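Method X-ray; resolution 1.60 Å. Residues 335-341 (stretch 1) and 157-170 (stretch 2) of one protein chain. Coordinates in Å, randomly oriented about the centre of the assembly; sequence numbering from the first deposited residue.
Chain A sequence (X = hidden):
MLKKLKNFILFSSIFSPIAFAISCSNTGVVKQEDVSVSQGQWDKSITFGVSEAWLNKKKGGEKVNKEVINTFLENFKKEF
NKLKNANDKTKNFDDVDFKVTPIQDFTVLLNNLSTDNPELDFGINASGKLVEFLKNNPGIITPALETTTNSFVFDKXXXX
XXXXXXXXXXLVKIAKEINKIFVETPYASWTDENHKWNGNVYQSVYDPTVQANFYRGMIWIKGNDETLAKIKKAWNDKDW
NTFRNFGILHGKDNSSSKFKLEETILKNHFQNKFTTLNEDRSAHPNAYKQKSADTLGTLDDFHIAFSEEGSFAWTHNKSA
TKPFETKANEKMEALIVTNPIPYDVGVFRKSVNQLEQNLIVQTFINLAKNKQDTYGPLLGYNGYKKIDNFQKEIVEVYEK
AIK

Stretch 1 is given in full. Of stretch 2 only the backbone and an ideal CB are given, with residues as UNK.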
# COMPACT_ATOMS: atom_id res chain seq x y z
N LEU A 335 -14.19 -3.46 11.42
CA LEU A 335 -15.37 -4.24 11.06
C LEU A 335 -15.05 -5.44 10.19
O LEU A 335 -15.46 -6.58 10.44
CB LEU A 335 -16.37 -3.31 10.37
CG LEU A 335 -17.61 -3.99 9.79
CD1 LEU A 335 -18.53 -4.44 10.89
CD2 LEU A 335 -18.26 -3.01 8.82
N ILE A 336 -14.27 -5.21 9.12
CA ILE A 336 -13.91 -6.25 8.19
C ILE A 336 -12.72 -5.76 7.36
O ILE A 336 -12.58 -4.54 7.22
CB ILE A 336 -15.08 -6.63 7.27
CG1 ILE A 336 -14.90 -7.92 6.47
CG2 ILE A 336 -15.44 -5.47 6.35
CD1 ILE A 336 -16.17 -8.46 5.85
N VAL A 337 -11.88 -6.68 6.91
CA VAL A 337 -10.84 -6.28 5.96
C VAL A 337 -11.31 -6.59 4.54
O VAL A 337 -12.44 -7.05 4.32
CB VAL A 337 -9.48 -6.91 6.24
CG1 VAL A 337 -9.06 -6.48 7.66
CG2 VAL A 337 -9.45 -8.41 6.09
N THR A 338 -10.47 -6.35 3.54
CA THR A 338 -10.87 -6.60 2.17
C THR A 338 -10.13 -7.81 1.59
O THR A 338 -9.35 -8.46 2.25
CB THR A 338 -10.60 -5.40 1.25
OG1 THR A 338 -9.17 -5.27 1.02
CG2 THR A 338 -11.07 -4.08 1.85
N ASN A 339 -10.41 -8.09 0.32
CA ASN A 339 -9.69 -9.07 -0.48
C ASN A 339 -8.29 -8.50 -0.74
O ASN A 339 -8.10 -7.29 -0.64
CB ASN A 339 -10.42 -9.37 -1.77
CG ASN A 339 -11.79 -9.99 -1.61
OD1 ASN A 339 -12.04 -10.71 -0.65
ND2 ASN A 339 -12.67 -9.69 -2.56
N PRO A 340 -7.35 -9.39 -1.01
CA PRO A 340 -5.95 -8.97 -1.15
C PRO A 340 -5.50 -8.66 -2.57
O PRO A 340 -5.95 -9.31 -3.52
CB PRO A 340 -5.26 -10.24 -0.67
CG PRO A 340 -6.11 -11.34 -1.21
CD PRO A 340 -7.53 -10.83 -1.14
N ILE A 341 -4.59 -7.68 -2.67
CA ILE A 341 -3.99 -7.39 -4.00
C ILE A 341 -2.49 -7.25 -3.84
O ILE A 341 -1.98 -7.14 -2.73
CB ILE A 341 -4.57 -6.11 -4.62
CG1 ILE A 341 -4.30 -4.83 -3.84
CG2 ILE A 341 -6.07 -6.31 -4.86
CD1 ILE A 341 -4.71 -3.55 -4.54
N UNK A 157 -1.72 -15.14 5.68
CA UNK A 157 -2.20 -15.95 4.59
C UNK A 157 -2.98 -15.13 3.56
O UNK A 157 -4.03 -14.51 3.80
CB UNK A 157 -3.07 -17.08 5.14
N UNK A 158 -2.41 -15.15 2.35
CA UNK A 158 -3.01 -14.34 1.31
C UNK A 158 -4.43 -14.73 0.95
O UNK A 158 -5.32 -13.88 0.82
CB UNK A 158 -2.14 -14.41 0.05
N UNK A 159 -4.64 -16.04 0.74
CA UNK A 159 -5.86 -16.42 0.04
C UNK A 159 -7.05 -16.58 0.99
O UNK A 159 -7.58 -17.65 1.25
CB UNK A 159 -5.63 -17.72 -0.73
N UNK A 160 -7.47 -15.44 1.53
CA UNK A 160 -8.67 -15.25 2.33
C UNK A 160 -9.52 -14.18 1.65
O UNK A 160 -9.02 -13.06 1.46
CB UNK A 160 -8.33 -14.86 3.77
N UNK A 161 -10.74 -14.52 1.28
CA UNK A 161 -11.64 -13.67 0.56
C UNK A 161 -13.03 -13.60 1.21
O UNK A 161 -13.37 -14.46 2.02
CB UNK A 161 -11.75 -14.16 -0.88
N UNK A 162 -13.77 -12.59 0.80
CA UNK A 162 -15.13 -12.42 1.30
C UNK A 162 -15.95 -13.68 1.05
O UNK A 162 -15.94 -14.29 -0.02
CB UNK A 162 -15.80 -11.21 0.64
N UNK A 163 -16.76 -14.03 2.04
CA UNK A 163 -17.67 -15.17 1.93
C UNK A 163 -19.09 -14.70 2.23
O UNK A 163 -19.94 -14.73 1.34
CB UNK A 163 -17.26 -16.30 2.88
N UNK A 164 -19.33 -14.23 3.45
CA UNK A 164 -20.68 -13.77 3.78
C UNK A 164 -20.80 -12.67 4.81
O UNK A 164 -21.91 -12.30 5.22
CB UNK A 164 -21.50 -14.97 4.27
N UNK A 165 -19.71 -12.08 5.29
CA UNK A 165 -19.75 -11.02 6.26
C UNK A 165 -20.18 -11.38 7.66
O UNK A 165 -20.37 -10.46 8.45
CB UNK A 165 -20.68 -9.93 5.74
N UNK A 166 -20.34 -12.66 7.96
CA UNK A 166 -20.66 -13.08 9.31
C UNK A 166 -19.41 -13.32 10.14
O UNK A 166 -18.27 -13.20 9.70
CB UNK A 166 -21.52 -14.35 9.28
N UNK A 167 -19.62 -13.68 11.41
CA UNK A 167 -18.52 -13.93 12.34
C UNK A 167 -17.55 -14.99 11.82
O UNK A 167 -16.38 -15.06 12.19
CB UNK A 167 -19.07 -14.36 13.70
N UNK A 168 -18.01 -15.85 10.93
CA UNK A 168 -17.18 -16.94 10.46
C UNK A 168 -16.44 -16.58 9.17
O UNK A 168 -15.65 -17.36 8.67
CB UNK A 168 -18.04 -18.19 10.24
N UNK A 169 -16.73 -15.39 8.65
CA UNK A 169 -16.11 -14.92 7.41
C UNK A 169 -14.61 -14.72 7.68
O UNK A 169 -14.29 -14.11 8.69
CB UNK A 169 -16.76 -13.63 6.92
N UNK A 170 -13.74 -15.20 6.80
CA UNK A 170 -12.30 -15.05 7.05
C UNK A 170 -11.86 -13.59 7.18
O UNK A 170 -10.94 -13.31 7.94
CB UNK A 170 -11.51 -15.72 5.92

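Position 157 has nothing of stretch 1 within 5.5 Å of its ideal CB, so almost any side chain would do. It is E157, which makes a salt bridge within its own stretch, described under position 160.

At position 158 CA-to-CB points sideways, and the ideal CB lies 5.2 Å from P340 CG. The proline ring offers an apolar surface and no charge, so a long, flexible chain with a methylene stem would suit, as would a medium aliphatic one. The residue is K158. Its chain, t through chi3 and m at chi4, brings NZ to 3.9 Å from P340 CG, while the charge is answered by its neighbour at 159.

Position 159 points away into space free of stretch 1, where a polar residue is natural. It is D159, and its OD1 forms a salt bridge with K158 NZ at 2.9 Å.

Position 160 points sideways, with no atom of stretch 1 near its CB; a long polar chain could leave the contact freely. K160 does so: its end leads away from stretch 1, and NZ forms a salt bridge with E157 OE1 at 2.6 Å.

Position 161 is more constrained. The ideal CB is 3.5 Å from N339 OD1 and 5.4 Å from P340 CD, and the extended backbone (phi/psi -130/163) suits beta-branched or aromatic residues. Leucine, methionine or an aromatic could reach the proline. F161, with chi1 in m, places CE2 3.6 Å from P340 CD, an apolar contact in which the proline carbon lies oblique to the ring.

At position 162 the backbone supplies the key polar contact: N donates to N339 OD1 at 2.9 Å and 157°. This needs a free amide, so proline is excluded, but it leaves the side chain open. CA-to-CB points sideways, and I336 offers a methyl, favouring an aliphatic or aromatic group. Y162, with chi1 in t, sets CD1 4.1 Å from I336 CD1, which lies at the ring edge; its OH is hydrogen-bonded elsewhere in the structure.

Position 163 is out of reach and permissive; it is V163. Position 164 points away, and a short acceptor could organise the following turn. D164 does so, its OD1 bonding to position 166.

Position 165 has phi/psi 69/9, and this positive phi by itself favours glycine, although asparagine could be tolerated. It is G165, whose CA lies 4.4 Å from I336 CD1.

Positions 166 to 169 form a type I turn. The first three do not contact stretch 1, and small polar residues fit: T166, whose N (2.9 Å) and OG1 (2.7 Å) both donate to D164 OD1, then D167 and S168.

Position 169 points toward stretch 1, its ideal CB 5.3 Å from I336 CD1, and precedes a helix, so aspartate, serine, threonine or asparagine could cap. D169 caps a backbone N just past the stretch; OD1 bonds to a flanking residue and lies 4.4 Å from I336 CD1. Separately, OD2 accepts from V163 N (2.8 Å), D164 N (2.7 Å) and G165 N (2.8 Å), gathering the loop.

Position 170, with phi -59 at the helix start, suits proline, and is P170.

Stretch 2 157-170: EKDKFYVDGTDSDP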
# COMPACT_ATOMS: atom_id res chain seq x y z
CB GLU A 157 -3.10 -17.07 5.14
CG GLU A 157 -2.41 -18.40 5.32
CD GLU A 157 -3.19 -19.40 6.16
OE1 GLU A 157 -4.34 -19.14 6.56
OE2 GLU A 157 -2.63 -20.48 6.44
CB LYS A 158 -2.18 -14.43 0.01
CG LYS A 158 -2.75 -13.54 -1.06
CD LYS A 158 -2.00 -13.51 -2.37
CE LYS A 158 -2.84 -12.89 -3.46
NZ LYS A 158 -4.14 -13.60 -3.70
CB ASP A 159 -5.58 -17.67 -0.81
CG ASP A 159 -4.94 -17.36 -2.15
OD1 ASP A 159 -4.70 -16.19 -2.53
OD2 ASP A 159 -4.65 -18.31 -2.90
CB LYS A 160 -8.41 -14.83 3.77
CG LYS A 160 -7.36 -15.58 4.55
CD LYS A 160 -7.78 -16.98 4.92
CE LYS A 160 -6.79 -17.61 5.90
NZ LYS A 160 -6.87 -19.10 5.85
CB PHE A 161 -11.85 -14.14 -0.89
CG PHE A 161 -10.59 -14.20 -1.72
CD1 PHE A 161 -9.74 -15.29 -1.62
CD2 PHE A 161 -10.28 -13.15 -2.58
CE1 PHE A 161 -8.59 -15.36 -2.39
CE2 PHE A 161 -9.12 -13.22 -3.34
CZ PHE A 161 -8.29 -14.31 -3.23
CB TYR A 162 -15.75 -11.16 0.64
CG TYR A 162 -17.15 -10.95 1.18
CD1 TYR A 162 -17.36 -10.27 2.37
CD2 TYR A 162 -18.27 -11.43 0.53
CE1 TYR A 162 -18.66 -10.07 2.86
CE2 TYR A 162 -19.55 -11.28 1.00
CZ TYR A 162 -19.73 -10.59 2.18
OH TYR A 162 -21.01 -10.45 2.60
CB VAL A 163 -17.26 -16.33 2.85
CG1 VAL A 163 -18.27 -17.48 2.72
CG2 VAL A 163 -15.87 -16.84 2.55
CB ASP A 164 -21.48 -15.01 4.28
CG ASP A 164 -20.85 -15.71 5.44
OD1 ASP A 164 -20.18 -15.06 6.26
OD2 ASP A 164 -20.98 -16.96 5.58
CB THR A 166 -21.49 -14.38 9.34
OG1 THR A 166 -20.68 -15.46 8.92
CG2 THR A 166 -22.66 -14.25 8.38
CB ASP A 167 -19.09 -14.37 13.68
CG ASP A 167 -19.49 -13.23 14.59
OD1 ASP A 167 -19.04 -12.09 14.39
OD2 ASP A 167 -20.28 -13.48 15.54
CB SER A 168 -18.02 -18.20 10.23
OG SER A 168 -19.14 -17.98 9.38
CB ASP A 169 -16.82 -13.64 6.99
CG ASP A 169 -16.37 -13.11 5.64
OD1 ASP A 169 -15.18 -12.74 5.58
OD2 ASP A 169 -17.17 -13.06 4.68
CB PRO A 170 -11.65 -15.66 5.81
CG PRO A 170 -12.72 -15.83 4.80
CD PRO A 170 -14.03 -15.89 5.53
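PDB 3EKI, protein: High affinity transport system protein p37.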